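Local coordinates for Serine/threonine-protein kinase Tel1 (Chaetomium thermophilum, PDB 6SKY) that probably senses DNA damage and activates checkpoint signalling by phosphorylating proteins on serine or threonine, with a preference for [ST]-Q sites, at residues E2734-Q2737 with K2738-N2741; E2814-F2817 with R2818-E2822; D2451-Y2454 with R2455-D2459; D2440-L2444 with F2445-L2449. All coordinates share one frame; numbering follows the deposited sequence.

Contact 1 (E2734-Q2737 with K2738-N2741)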
loop_
_atom_site.group_PDB
_atom_site.type_symbol
_atom_site.label_atom_id
_atom_site.label_comp_id
_atom_site.label_asym_id
_atom_site.label_seq_id
_atom_site.Cartn_x
_atom_site.Cartn_y
_atom_site.Cartn_z
ATOM N N GLU A 2734 -11.593 -21.176 31.241
ATOM C CA GLU A 2734 -10.795 -20.244 32.017
ATOM C C GLU A 2734 -9.319 -20.373 31.684
ATOM O O GLU A 2734 -8.622 -19.369 31.557
ATOM C CB GLU A 2734 -11.038 -20.490 33.496
ATOM C CG GLU A 2734 -10.706 -19.329 34.378
ATOM C CD GLU A 2734 -10.853 -19.667 35.836
ATOM O OE1 GLU A 2734 -10.917 -20.873 36.157
ATOM O OE2 GLU A 2734 -10.905 -18.735 36.664
ATOM N N TRP A 2735 -8.823 -21.599 31.551
ATOM C CA TRP A 2735 -7.422 -21.813 31.211
ATOM C C TRP A 2735 -7.055 -21.117 29.911
ATOM O O TRP A 2735 -6.051 -20.401 29.841
ATOM C CB TRP A 2735 -7.152 -23.309 31.124
ATOM C CG TRP A 2735 -5.854 -23.711 30.518
ATOM C CD1 TRP A 2735 -4.654 -23.784 31.137
ATOM C CD2 TRP A 2735 -5.636 -24.149 29.176
ATOM N NE1 TRP A 2735 -3.695 -24.217 30.267
ATOM C CE2 TRP A 2735 -4.275 -24.445 29.052
ATOM C CE3 TRP A 2735 -6.460 -24.304 28.063
ATOM C CZ2 TRP A 2735 -3.723 -24.894 27.872
ATOM C CZ3 TRP A 2735 -5.907 -24.738 26.897
ATOM C CH2 TRP A 2735 -4.555 -25.031 26.806
ATOM N N PHE A 2736 -7.863 -21.304 28.870
ATOM C CA PHE A 2736 -7.542 -20.707 27.582
ATOM C C PHE A 2736 -7.586 -19.189 27.645
ATOM O O PHE A 2736 -6.701 -18.510 27.111
ATOM C CB PHE A 2736 -8.493 -21.233 26.517
ATOM C CG PHE A 2736 -8.175 -20.757 25.144
ATOM C CD1 PHE A 2736 -7.058 -21.207 24.494
ATOM C CD2 PHE A 2736 -8.983 -19.850 24.509
ATOM C CE1 PHE A 2736 -6.759 -20.763 23.248
ATOM C CE2 PHE A 2736 -8.682 -19.412 23.263
ATOM C CZ PHE A 2736 -7.571 -19.867 22.633
ATOM N N GLN A 2737 -8.588 -18.634 28.319
ATOM C CA GLN A 2737 -8.673 -17.183 28.405
ATOM C C GLN A 2737 -7.500 -16.590 29.177
ATOM O O GLN A 2737 -6.943 -15.561 28.785
ATOM C CB GLN A 2737 -9.992 -16.785 29.044
ATOM C CG GLN A 2737 -10.247 -15.317 29.036
ATOM C CD GLN A 2737 -11.209 -14.920 30.117
ATOM O OE1 GLN A 2737 -11.946 -15.751 30.638
ATOM N NE2 GLN A 2737 -11.199 -13.644 30.480
ATOM N N LYS A 2738 -7.095 -17.228 30.271
ATOM C CA LYS A 2738 -6.014 -16.677 31.075
ATOM C C LYS A 2738 -4.668 -16.814 30.388
ATOM O O LYS A 2738 -3.813 -15.937 30.526
ATOM C CB LYS A 2738 -5.971 -17.355 32.433
ATOM C CG LYS A 2738 -7.247 -17.273 33.209
ATOM C CD LYS A 2738 -7.735 -15.885 33.334
ATOM C CE LYS A 2738 -8.841 -15.800 34.337
ATOM N NZ LYS A 2738 -10.138 -16.073 33.721
ATOM N N ARG A 2739 -4.453 -17.895 29.648
ATOM C CA ARG A 2739 -3.212 -18.010 28.902
ATOM C C ARG A 2739 -3.146 -16.994 27.774
ATOM O O ARG A 2739 -2.070 -16.460 27.480
ATOM C CB ARG A 2739 -3.065 -19.422 28.371
ATOM C CG ARG A 2739 -1.655 -19.888 28.326
ATOM C CD ARG A 2739 -1.563 -21.203 27.626
ATOM N NE ARG A 2739 -2.140 -21.129 26.296
ATOM C CZ ARG A 2739 -2.101 -22.121 25.423
ATOM N NH1 ARG A 2739 -2.649 -21.984 24.230
ATOM N NH2 ARG A 2739 -1.501 -23.249 25.746
ATOM N N THR A 2740 -4.281 -16.684 27.149
ATOM C CA THR A 2740 -4.288 -15.611 26.162
ATOM C C THR A 2740 -3.995 -14.259 26.797
ATOM O O THR A 2740 -3.286 -13.440 26.209
ATOM C CB THR A 2740 -5.622 -15.580 25.437
ATOM O OG1 THR A 2740 -5.864 -16.860 24.860
ATOM C CG2 THR A 2740 -5.596 -14.572 24.343
ATOM N N ASN A 2741 -4.537 -13.998 27.987
ATOM C CA ASN A 2741 -4.217 -12.760 28.692
ATOM C C ASN A 2741 -2.730 -12.645 28.965
ATOM O O ASN A 2741 -2.140 -11.574 28.796
ATOM C CB ASN A 2741 -4.974 -12.682 30.008
ATOM C CG ASN A 2741 -6.403 -12.295 29.834
ATOM O OD1 ASN A 2741 -6.827 -11.920 28.752
ATOM N ND2 ASN A 2741 -7.161 -12.369 30.909
#

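Contact 2 (E2814-F2817 with R2818-E2822)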
loop_
_atom_site.group_PDB
_atom_site.type_symbol
_atom_site.label_atom_id
_atom_site.label_comp_id
_atom_site.label_asym_id
_atom_site.label_seq_id
_atom_site.Cartn_x
_atom_site.Cartn_y
_atom_site.Cartn_z
ATOM N N GLU A 2814 5.069 -18.040 17.732
ATOM C CA GLU A 2814 4.172 -17.804 16.618
ATOM C C GLU A 2814 2.737 -17.704 17.101
ATOM O O GLU A 2814 2.366 -18.252 18.136
ATOM C CB GLU A 2814 4.293 -18.934 15.615
ATOM C CG GLU A 2814 5.616 -19.619 15.669
ATOM C CD GLU A 2814 6.682 -18.834 14.965
ATOM O OE1 GLU A 2814 6.322 -17.980 14.131
ATOM O OE2 GLU A 2814 7.878 -19.066 15.237
ATOM N N GLY A 2815 1.918 -17.007 16.339
ATOM C CA GLY A 2815 0.524 -16.933 16.696
ATOM C C GLY A 2815 0.184 -15.685 17.463
ATOM O O GLY A 2815 0.312 -14.591 16.932
ATOM N N VAL A 2816 -0.225 -15.829 18.719
ATOM C CA VAL A 2816 -0.730 -14.686 19.466
ATOM C C VAL A 2816 0.391 -13.713 19.797
ATOM O O VAL A 2816 0.224 -12.497 19.677
ATOM C CB VAL A 2816 -1.464 -15.164 20.727
ATOM C CG1 VAL A 2816 -1.960 -13.997 21.532
ATOM C CG2 VAL A 2816 -2.607 -16.046 20.351
ATOM N N PHE A 2817 1.552 -14.220 20.202
ATOM C CA PHE A 2817 2.614 -13.332 20.656
ATOM C C PHE A 2817 3.156 -12.488 19.516
ATOM O O PHE A 2817 3.297 -11.272 19.649
ATOM C CB PHE A 2817 3.739 -14.131 21.303
ATOM C CG PHE A 2817 4.884 -13.288 21.757
ATOM C CD1 PHE A 2817 4.773 -12.496 22.873
ATOM C CD2 PHE A 2817 6.069 -13.278 21.064
ATOM C CE1 PHE A 2817 5.812 -11.721 23.282
ATOM C CE2 PHE A 2817 7.105 -12.501 21.476
ATOM C CZ PHE A 2817 6.974 -11.723 22.585
ATOM N N ARG A 2818 3.467 -13.112 18.386
ATOM C CA ARG A 2818 4.066 -12.378 17.282
ATOM C C ARG A 2818 3.075 -11.415 16.645
ATOM O O ARG A 2818 3.433 -10.283 16.304
ATOM C CB ARG A 2818 4.603 -13.363 16.262
ATOM C CG ARG A 2818 5.654 -12.804 15.377
ATOM C CD ARG A 2818 6.201 -13.862 14.471
ATOM N NE ARG A 2818 7.006 -14.830 15.196
ATOM C CZ ARG A 2818 8.328 -14.796 15.261
ATOM N NH1 ARG A 2818 8.978 -15.719 15.941
ATOM N NH2 ARG A 2818 8.994 -13.841 14.643
ATOM N N ARG A 2819 1.818 -11.828 16.508
ATOM C CA ARG A 2819 0.808 -10.935 15.958
ATOM C C ARG A 2819 0.545 -9.760 16.882
ATOM O O ARG A 2819 0.340 -8.639 16.417
ATOM C CB ARG A 2819 -0.483 -11.694 15.691
ATOM C CG ARG A 2819 -0.370 -12.764 14.649
ATOM C CD ARG A 2819 -1.087 -12.394 13.400
ATOM N NE ARG A 2819 -2.513 -12.233 13.619
ATOM C CZ ARG A 2819 -3.338 -11.714 12.722
ATOM N NH1 ARG A 2819 -4.626 -11.594 12.993
ATOM N NH2 ARG A 2819 -2.869 -11.307 11.559
ATOM N N CYS A 2820 0.551 -9.986 18.192
ATOM C CA CYS A 2820 0.297 -8.883 19.106
ATOM C C CYS A 2820 1.491 -7.954 19.220
ATOM O O CYS A 2820 1.309 -6.748 19.386
ATOM C CB CYS A 2820 -0.104 -9.418 20.474
ATOM S SG CYS A 2820 -1.761 -10.087 20.509
ATOM N N CYS A 2821 2.708 -8.484 19.112
ATOM C CA CYS A 2821 3.882 -7.633 18.981
ATOM C C CYS A 2821 3.780 -6.745 17.754
ATOM O O CYS A 2821 4.079 -5.549 17.820
ATOM C CB CYS A 2821 5.143 -8.488 18.907
ATOM S SG CYS A 2821 5.751 -9.110 20.448
ATOM N N GLU A 2822 3.342 -7.303 16.627
ATOM C CA GLU A 2822 3.239 -6.513 15.404
ATOM C C GLU A 2822 2.145 -5.461 15.497
ATOM O O GLU A 2822 2.341 -4.331 15.051
ATOM C CB GLU A 2822 3.007 -7.426 14.208
ATOM C CG GLU A 2822 4.257 -8.133 13.753
ATOM C CD GLU A 2822 3.972 -9.326 12.875
ATOM O OE1 GLU A 2822 2.814 -9.491 12.452
ATOM O OE2 GLU A 2822 4.905 -10.109 12.612
#

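Contact 3 (D2451-Y2454 with R2455-D2459)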
loop_
_atom_site.group_PDB
_atom_site.type_symbol
_atom_site.label_atom_id
_atom_site.label_comp_id
_atom_site.label_asym_id
_atom_site.label_seq_id
_atom_site.Cartn_x
_atom_site.Cartn_y
_atom_site.Cartn_z
ATOM N N ASP A 2451 -0.144 30.200 40.840
ATOM C CA ASP A 2451 -1.596 30.266 40.927
ATOM C C ASP A 2451 -2.241 29.034 40.313
ATOM O O ASP A 2451 -3.225 28.511 40.846
ATOM C CB ASP A 2451 -2.095 31.534 40.247
ATOM C CG ASP A 2451 -3.565 31.773 40.474
ATOM O OD1 ASP A 2451 -3.995 31.749 41.643
ATOM O OD2 ASP A 2451 -4.293 32.000 39.487
ATOM N N LEU A 2452 -1.692 28.539 39.205
ATOM C CA LEU A 2452 -2.222 27.321 38.607
ATOM C C LEU A 2452 -2.035 26.124 39.526
ATOM O O LEU A 2452 -2.955 25.315 39.693
ATOM C CB LEU A 2452 -1.552 27.069 37.262
ATOM C CG LEU A 2452 -1.904 25.776 36.540
ATOM C CD1 LEU A 2452 -3.291 25.862 35.980
ATOM C CD2 LEU A 2452 -0.912 25.509 35.451
ATOM N N VAL A 2453 -0.850 25.980 40.120
ATOM C CA VAL A 2453 -0.613 24.865 41.032
ATOM C C VAL A 2453 -1.536 24.955 42.238
ATOM O O VAL A 2453 -2.091 23.948 42.694
ATOM C CB VAL A 2453 0.867 24.827 41.446
ATOM C CG1 VAL A 2453 1.065 23.909 42.613
ATOM C CG2 VAL A 2453 1.715 24.378 40.295
ATOM N N TYR A 2454 -1.729 26.162 42.763
ATOM C CA TYR A 2454 -2.644 26.365 43.877
ATOM C C TYR A 2454 -4.061 25.933 43.523
ATOM O O TYR A 2454 -4.714 25.219 44.290
ATOM C CB TYR A 2454 -2.606 27.835 44.280
ATOM C CG TYR A 2454 -3.527 28.205 45.400
ATOM C CD1 TYR A 2454 -3.160 28.008 46.711
ATOM C CD2 TYR A 2454 -4.759 28.771 45.144
ATOM C CE1 TYR A 2454 -3.998 28.346 47.733
ATOM C CE2 TYR A 2454 -5.601 29.112 46.160
ATOM C CZ TYR A 2454 -5.216 28.899 47.453
ATOM O OH TYR A 2454 -6.061 29.244 48.475
ATOM N N ARG A 2455 -4.558 26.358 42.362
ATOM C CA ARG A 2455 -5.917 26.000 41.975
ATOM C C ARG A 2455 -6.069 24.508 41.727
ATOM O O ARG A 2455 -7.123 23.940 42.026
ATOM C CB ARG A 2455 -6.336 26.793 40.746
ATOM C CG ARG A 2455 -6.552 28.251 41.040
ATOM C CD ARG A 2455 -7.155 28.984 39.867
ATOM N NE ARG A 2455 -6.269 29.001 38.714
ATOM C CZ ARG A 2455 -6.521 28.378 37.573
ATOM N NH1 ARG A 2455 -5.658 28.447 36.579
ATOM N NH2 ARG A 2455 -7.643 27.697 37.424
ATOM N N ILE A 2456 -5.040 23.849 41.193
ATOM C CA ILE A 2456 -5.122 22.399 41.042
ATOM C C ILE A 2456 -5.201 21.727 42.401
ATOM O O ILE A 2456 -6.003 20.813 42.606
ATOM C CB ILE A 2456 -3.935 21.859 40.233
ATOM C CG1 ILE A 2456 -3.965 22.392 38.813
ATOM C CG2 ILE A 2456 -3.980 20.357 40.205
ATOM C CD1 ILE A 2456 -2.726 22.079 38.057
ATOM N N CYS A 2457 -4.372 22.156 43.352
ATOM C CA CYS A 2457 -4.407 21.535 44.670
ATOM C C CYS A 2457 -5.690 21.839 45.422
ATOM O O CYS A 2457 -6.047 21.091 46.331
ATOM C CB CYS A 2457 -3.213 21.980 45.503
ATOM S SG CYS A 2457 -1.641 21.504 44.813
ATOM N N VAL A 2458 -6.387 22.916 45.074
ATOM C CA VAL A 2458 -7.652 23.205 45.743
ATOM C C VAL A 2458 -8.798 22.412 45.127
ATOM O O VAL A 2458 -9.655 21.892 45.844
ATOM C CB VAL A 2458 -7.930 24.713 45.724
ATOM C CG1 VAL A 2458 -9.316 24.989 46.207
ATOM C CG2 VAL A 2458 -6.953 25.416 46.597
ATOM N N ASP A 2459 -8.847 22.297 43.799
ATOM C CA ASP A 2459 -9.951 21.559 43.193
ATOM C C ASP A 2459 -9.790 20.056 43.347
ATOM O O ASP A 2459 -10.768 19.352 43.605
ATOM C CB ASP A 2459 -10.083 21.908 41.716
ATOM C CG ASP A 2459 -10.530 23.324 41.494
ATOM O OD1 ASP A 2459 -10.666 24.064 42.484
ATOM O OD2 ASP A 2459 -10.745 23.701 40.328
#

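Contact 4 (D2440-L2444 with F2445-L2449)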
loop_
_atom_site.group_PDB
_atom_site.type_symbol
_atom_site.label_atom_id
_atom_site.label_comp_id
_atom_site.label_asym_id
_atom_site.label_seq_id
_atom_site.Cartn_x
_atom_site.Cartn_y
_atom_site.Cartn_z
ATOM N N ASP A 2440 10.481 31.176 43.561
ATOM C CA ASP A 2440 10.006 32.459 44.064
ATOM C C ASP A 2440 10.876 33.537 43.428
ATOM O O ASP A 2440 11.929 33.902 43.951
ATOM C CB ASP A 2440 10.041 32.510 45.578
ATOM C CG ASP A 2440 11.303 31.932 46.141
ATOM O OD1 ASP A 2440 11.932 31.110 45.448
ATOM O OD2 ASP A 2440 11.668 32.297 47.275
ATOM N N HIS A 2441 10.424 34.040 42.282
ATOM C CA HIS A 2441 11.186 35.000 41.510
ATOM C C HIS A 2441 10.434 36.279 41.190
ATOM O O HIS A 2441 11.047 37.205 40.651
ATOM C CB HIS A 2441 11.663 34.371 40.195
ATOM C CG HIS A 2441 12.880 33.520 40.347
ATOM N ND1 HIS A 2441 13.539 33.377 41.548
ATOM C CD2 HIS A 2441 13.562 32.771 39.452
ATOM C CE1 HIS A 2441 14.575 32.576 41.386
ATOM N NE2 HIS A 2441 14.612 32.193 40.124
ATOM N N ASN A 2442 9.143 36.361 41.493
ATOM C CA ASN A 2442 8.308 37.532 41.253
ATOM C C ASN A 2442 8.120 37.837 39.773
ATOM O O ASN A 2442 7.607 38.907 39.430
ATOM C CB ASN A 2442 8.854 38.774 41.962
ATOM C CG ASN A 2442 7.761 39.682 42.456
ATOM O OD1 ASN A 2442 6.720 39.219 42.914
ATOM N ND2 ASN A 2442 7.984 40.983 42.361
ATOM N N THR A 2443 8.519 36.932 38.885
ATOM C CA THR A 2443 8.241 37.087 37.470
ATOM C C THR A 2443 6.762 36.833 37.202
ATOM O O THR A 2443 6.016 36.391 38.074
ATOM C CB THR A 2443 9.096 36.125 36.654
ATOM O OG1 THR A 2443 10.307 35.854 37.363
ATOM C CG2 THR A 2443 9.443 36.734 35.315
ATOM N N LEU A 2444 6.329 37.125 35.976
ATOM C CA LEU A 2444 4.954 36.816 35.611
ATOM C C LEU A 2444 4.765 35.319 35.420
ATOM O O LEU A 2444 3.720 34.768 35.785
ATOM C CB LEU A 2444 4.555 37.573 34.349
ATOM C CG LEU A 2444 3.122 37.350 33.870
ATOM C CD1 LEU A 2444 2.135 37.644 34.973
ATOM C CD2 LEU A 2444 2.832 38.207 32.675
ATOM N N PHE A 2445 5.765 34.646 34.858
ATOM C CA PHE A 2445 5.682 33.202 34.705
ATOM C C PHE A 2445 5.450 32.524 36.042
ATOM O O PHE A 2445 4.642 31.598 36.142
ATOM C CB PHE A 2445 6.949 32.670 34.054
ATOM C CG PHE A 2445 6.998 31.180 33.963
ATOM C CD1 PHE A 2445 7.731 30.446 34.859
ATOM C CD2 PHE A 2445 6.317 30.515 32.977
ATOM C CE1 PHE A 2445 7.776 29.087 34.776
ATOM C CE2 PHE A 2445 6.367 29.155 32.897
ATOM C CZ PHE A 2445 7.093 28.445 33.797
ATOM N N GLN A 2446 6.129 32.982 37.090
ATOM C CA GLN A 2446 5.948 32.349 38.386
ATOM C C GLN A 2446 4.622 32.731 39.020
ATOM O O GLN A 2446 4.013 31.911 39.707
ATOM C CB GLN A 2446 7.104 32.692 39.314
ATOM C CG GLN A 2446 8.435 32.187 38.830
ATOM C CD GLN A 2446 8.485 30.684 38.731
ATOM O OE1 GLN A 2446 9.244 30.133 37.943
ATOM N NE2 GLN A 2446 7.690 30.010 39.542
ATOM N N LYS A 2447 4.140 33.946 38.789
ATOM C CA LYS A 2447 2.845 34.310 39.344
ATOM C C LYS A 2447 1.715 33.550 38.674
ATOM O O LYS A 2447 0.656 33.366 39.278
ATOM C CB LYS A 2447 2.624 35.811 39.224
ATOM C CG LYS A 2447 3.536 36.611 40.113
ATOM C CD LYS A 2447 3.229 38.085 40.034
ATOM C CE LYS A 2447 3.939 38.842 41.139
ATOM N NZ LYS A 2447 3.512 40.263 41.191
ATOM N N LEU A 2448 1.915 33.103 37.436
ATOM C CA LEU A 2448 0.917 32.260 36.789
ATOM C C LEU A 2448 1.068 30.805 37.201
ATOM O O LEU A 2448 0.070 30.117 37.435
ATOM C CB LEU A 2448 1.023 32.385 35.274
ATOM C CG LEU A 2448 0.784 33.757 34.660
ATOM C CD1 LEU A 2448 1.236 33.755 33.231
ATOM C CD2 LEU A 2448 -0.668 34.102 34.743
ATOM N N LEU A 2449 2.305 30.331 37.318
ATOM C CA LEU A 2449 2.537 28.932 37.647
ATOM C C LEU A 2449 2.117 28.617 39.074
ATOM O O LEU A 2449 1.521 27.566 39.332
ATOM C CB LEU A 2449 4.005 28.598 37.431
ATOM C CG LEU A 2449 4.388 27.133 37.504
ATOM C CD1 LEU A 2449 3.517 26.343 36.582
ATOM C CD2 LEU A 2449 5.817 26.977 37.118
#

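Contact 1 (E2734-Q2737 with K2738-N2741)
K2738 and E2734 illustrate how side chains one helical turn apart can pair by charge without touching as a salt bridge. NZ of K2738 stands 4.0 Å from OE2 of E2734 and 3.6 Å from OE1 of Q2737. Bends at chi2 (-53°) and chi4 (-87°) bring the lysine tip back beside CG of E2734. A methionine in its place would probably leave the E2734 carboxylate without this nearby compensating charge.

Among the helical hydrogen bonds, O of F2736 takes two, from N and OG1 of T2740, one from each face of its carbonyl plane; the OG1 bond measures 2.9 Å. The same hydroxyl oxygen hovers 4.0 Å above the F2736 ring plane, over its centre.

Flat groups supply the third kind of contact. W2735 and R2739 run side by side with their planes 54° apart, NH2 of R2739 lying 3.5 Å from CZ2 of W2735, and CH2 of the indole covers one guanidinium face. That NH2 also forms a salt bridge with E1892, on helix 1884-1898. The arrangement is the i to i+4 pairing of an alpha helix, here helix 2732-2755 of the PI3/PI4-type kinase region packing against a FAT helix.

Contact 2 (E2814-F2817 with R2818-E2822)
N of C2820 donates to O of V2816 at 2.9 Å, one of the backbone bonds that establish the first turns of helix 2816-2828. The next bond, from N of C2821 to O of F2817, is equally short, while G2815, at the N-cap position, accepts from N of R2819 at 3.2 Å. Glycine suits that cap: at its positive phi of 97° a beta carbon would be pressed against the carbonyl oxygen of E2814.

The side chains follow the same spacing. SG of C2821 sits over one face of the F2817 ring, 3.8 Å from its centroid and offset toward the rim, nearest CZ, which makes a Cys sulfur-aromatic contact. F2817 reaches this position because its CG lies anti to the backbone N (chi1 178°), turning the ring along the helix toward the later residue. A lesser apolar touch joins CG1 of V2816 to SG of C2820.

E2814, just ahead of the helix, and R2818, in its first turn, extend side by side in the same direction. OE1 of E2814 lies 3.4 Å from NE of R2818, yet well outside the guanidinium plane, so this salt bridge rests on charge and not on a directed N-H. The two planes are only 9° apart, consistent with layered rather than in-plane pairing.

R2819 turns to D1928 by a salt bridge and to Y1931 by a cation-pi contact. F2817, C2820 and C2821 meet helix 2732-2755, through residues such as A2747 and M2751, and F2817, R2818 and C2821 also touch helix 2916-2927 of the FATC region.

Contact 3 (D2451-Y2454 with R2455-D2459)
D2451 meets R2455 twice, once through the backbone and once through charge. Its O accepts from N of R2455 at 3.0 Å, while its OD2 lies 3.7 Å from NE at the edge of the guanidinium, near that group's plane. The second pairing is a long salt bridge, with the carboxylate and guanidinium planes turned 46° apart. NH1 rests beside CD1 of L2452 at 3.6 Å. A leucine in place of R2455 would probably leave the D2451 carboxylate without its positive mate.

Farther on, the amides of I2456 and C2457 are taken up by O of L2452 and O of V2453. N of V2458 is shared: it donates to O of Y2454 with an N-H...O angle of 135°, and weakly to O of R2455. That latter oxygen also receives N of D2459 at 3.0 Å, and OD2 of D2459 is satisfied by OG1 of T2424.

Apolar contact accompanies these bonds. With CG of Y2454 anti to its backbone N (chi1 179°), the ring runs along the helix to V2458, whose CG2 stands over it in a CH-pi contact, 4.1 Å from the centroid; CD1 of I2456 meets CG of L2452. With V2453 and I2456 packed on helix 2431-2434, this is the C-terminal end of an amphipathic helix in the alpha-solenoid of the FAT region.

Contact 4 (D2440-L2444 with F2445-L2449)
L2444, K2447 and Q2446 carry most of this contact, the N-terminal turn of helix 2444-2459 in the helical FAT region. T2443 occupies the N-cap position, but its side chain makes no capping bond; its backbone O accepts N of K2447 at 3.2 Å, the first bond of the helix here.

L2444 lies on the face turned to helix 2409-2418, touching N2412 and E2413. Its CG, anti to the backbone N (chi1 -179°), leans toward the following turn and comes within 4.1 Å of CD1 of L2448. The backbones match this i to i+4 step, N of L2448 donating to O of L2444 at 3.0 Å. L2448 in turn touches W2402, the same residue whose ring meets that of F2445 edge-to-face.

CG of Q2446, anti to its carbonyl carbon (chi1 -63°), packs against CB of H2441 at 4.1 Å, bringing the preceding loop onto the helix. On that loop D2440 is held by a salt bridge from its OD2 to R2488.

K2447 stays extended beyond CG and runs alongside N2442, both pointing the same way. Its aliphatic part approaches the amide first, with CE 3.3 Å from OD1 of N2442 and NZ somewhat farther from that oxygen, at 3.8 Å.

How the contacts relate
Along the chain the order is contact 4, contact 3, contact 1, contact 2. Contacts 4 and 3 adjoin on helix 2444-2459 of the FAT region, their centres about 14 Å apart, so together they cover nearly all of that helix, from its N-cap to its last residue. Contacts 1 and 2 belong to the kinase region, on helices 2732-2755 and 2816-2828, which touch where F2817 meets T2743 and A2747; their centres are about 15 Å apart. Some 45 to 54 Å separates the centres of the two pairs. Contacts 3 and 4 thus lie within the FAT region, whereas contacts 1 and 2 also join the kinase region to FAT residues, away from the nucleotide and magnesium sites.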